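Local coordinates for Endonuclease/exonuclease/phosphatase (Beutenbergia cavernae DSM 12333, PDB 4RUW), which belongs to the endonuclease/exonuclease/phosphatase family of the DNase I-like clan, pairing an alpha/beta sandwich with an Ig-like domain, its precise function not being established, at residues 91-96 with 196-200. Coordinates in Å, arbitrary orientation, origin at the centre of the assembly. Numbering follows the deposited sequence.
Sequences VVVLNE and VHATH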
loop_
_atom_site.group_PDB
_atom_site.type_symbol
_atom_site.label_atom_id
_atom_site.label_comp_id
_atom_site.label_asym_id
_atom_site.label_seq_id
_atom_site.Cartn_x
_atom_site.Cartn_y
_atom_site.Cartn_z
ATOM N N VAL A 91 -14.204 3.254 -3.248
ATOM C CA VAL A 91 -13.297 4.382 -3.090
ATOM C C VAL A 91 -12.101 4.131 -3.984
ATOM O O VAL A 91 -11.598 2.996 -4.061
ATOM C CB VAL A 91 -12.808 4.529 -1.635
ATOM C CG1 VAL A 91 -11.867 5.715 -1.504
ATOM C CG2 VAL A 91 -13.978 4.703 -0.703
ATOM N N VAL A 92 -11.657 5.173 -4.679
ATOM C CA VAL A 92 -10.450 5.066 -5.481
ATOM C C VAL A 92 -9.477 6.195 -5.148
ATOM O O VAL A 92 -9.867 7.349 -4.977
ATOM C CB VAL A 92 -10.751 4.971 -7.008
ATOM C CG1 VAL A 92 -11.524 6.179 -7.492
ATOM C CG2 VAL A 92 -9.466 4.809 -7.800
ATOM N N VAL A 93 -8.210 5.819 -5.027
ATOM C CA VAL A 93 -7.104 6.733 -4.826
ATOM C C VAL A 93 -6.370 6.846 -6.156
ATOM O O VAL A 93 -6.027 5.826 -6.763
ATOM C CB VAL A 93 -6.153 6.191 -3.739
ATOM C CG1 VAL A 93 -4.822 6.931 -3.774
ATOM C CG2 VAL A 93 -6.825 6.265 -2.364
ATOM N N LEU A 94 -6.162 8.075 -6.621
ATOM C CA LEU A 94 -5.444 8.326 -7.863
ATOM C C LEU A 94 -4.193 9.154 -7.602
ATOM O O LEU A 94 -4.227 10.131 -6.845
ATOM C CB LEU A 94 -6.329 9.068 -8.857
ATOM C CG LEU A 94 -7.649 8.389 -9.212
ATOM C CD1 LEU A 94 -8.483 9.278 -10.135
ATOM C CD2 LEU A 94 -7.426 7.018 -9.834
ATOM N N ASN A 95 -3.087 8.751 -8.223
ATOM C CA ASN A 95 -1.855 9.536 -8.226
ATOM C C ASN A 95 -1.625 10.136 -9.607
ATOM O O ASN A 95 -2.129 9.601 -10.614
ATOM C CB ASN A 95 -0.633 8.673 -7.871
ATOM C CG ASN A 95 -0.784 7.908 -6.560
ATOM O OD1 ASN A 95 -0.447 6.731 -6.495
ATOM N ND2 ASN A 95 -1.240 8.579 -5.507
ATOM N N GLU A 96 -0.860 11.222 -9.663
ATOM C CA GLU A 96 -0.497 11.882 -10.915
ATOM C C GLU A 96 -1.715 12.441 -11.646
ATOM O O GLU A 96 -1.916 12.201 -12.837
ATOM C CB GLU A 96 0.317 10.954 -11.815
ATOM C CG GLU A 96 1.698 10.645 -11.272
ATOM C CD GLU A 96 2.553 11.891 -11.140
ATOM O OE1 GLU A 96 2.844 12.523 -12.179
ATOM O OE2 GLU A 96 2.923 12.247 -10.001
ATOM N N VAL A 196 -9.321 7.203 4.816
ATOM C CA VAL A 196 -8.551 6.928 3.612
ATOM C C VAL A 196 -7.342 7.844 3.544
ATOM O O VAL A 196 -7.487 9.073 3.531
ATOM C CB VAL A 196 -9.438 7.120 2.360
ATOM C CG1 VAL A 196 -8.644 6.874 1.080
ATOM C CG2 VAL A 196 -10.666 6.224 2.421
ATOM N N HIS A 197 -6.158 7.237 3.519
ATOM C CA HIS A 197 -4.907 7.959 3.363
ATOM C C HIS A 197 -4.361 7.674 1.972
ATOM O O HIS A 197 -4.146 6.513 1.610
ATOM C CB HIS A 197 -3.885 7.492 4.401
ATOM C CG HIS A 197 -4.333 7.638 5.819
ATOM N ND1 HIS A 197 -4.305 8.847 6.496
ATOM C CD2 HIS A 197 -4.799 6.729 6.707
ATOM C CE1 HIS A 197 -4.735 8.666 7.729
ATOM N NE2 HIS A 197 -5.036 7.384 7.887
ATOM N N ALA A 198 -4.136 8.736 1.200
ATOM C CA ALA A 198 -3.694 8.651 -0.194
ATOM C C ALA A 198 -2.351 9.341 -0.334
ATOM O O ALA A 198 -2.213 10.504 0.061
ATOM C CB ALA A 198 -4.706 9.342 -1.087
ATOM N N THR A 199 -1.355 8.668 -0.900
ATOM C CA THR A 199 -0.081 9.335 -1.087
ATOM C C THR A 199 0.698 8.765 -2.265
ATOM O O THR A 199 0.234 7.853 -2.971
ATOM C CB THR A 199 0.759 9.337 0.224
ATOM O OG1 THR A 199 1.818 10.300 0.124
ATOM C CG2 THR A 199 1.351 7.974 0.500
ATOM N N HIS A 200 1.883 9.332 -2.465
ATOM C CA HIS A 200 2.769 9.023 -3.578
ATOM C C HIS A 200 4.135 9.524 -3.093
ATOM O O HIS A 200 4.303 10.715 -2.810
ATOM C CB HIS A 200 2.278 9.763 -4.833
ATOM C CG HIS A 200 3.072 9.507 -6.075
ATOM N ND1 HIS A 200 2.732 10.080 -7.278
ATOM C CD2 HIS A 200 4.176 8.757 -6.310
ATOM C CE1 HIS A 200 3.594 9.699 -8.204
ATOM N NE2 HIS A 200 4.484 8.906 -7.643
HETATM O O HOH W 1 0.714 12.015 -7.288
#
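Two central strands, one from each six-stranded sheet of the DNase I-like sandwich, meet face to face here, their axes 7.3 Å apart and their N-to-C directions only 19° apart. Within its own sheet, 91-96 is flanked by strands 55-62 and 146-153, so it reaches 196-200 through side chains. Alternation sends V91, V93 and N95 into the interface and turns V92 and L94 to the other face of the sheet. V91 begins the apolar part with CG1 4.1 Å from V196 CG2. V93 fills the middle: its CG2 lies 3.9 Å from V196 CG1, and its CG1 packs 3.6 Å from A198 CB, the small alanine facing the branched valine. Polar groups take over at N95. N95 ND2 bonds OD1 of N149 within its own sheet and reaches across with a weak hydrogen bond of 3.0 Å to T199 O, while N95 OD1 accepts from D235 N. At E96 the chain turns a corner; its side chain lies about 8 Å from the bound zinc ion, and E96 OE2 meets the imidazole edge of H200, 3.2 Å from CE1. A water completes the junction, accepting from E96 N at 3.0 Å and hydrogen-bonded to H200 ND1 at 2.8 Å.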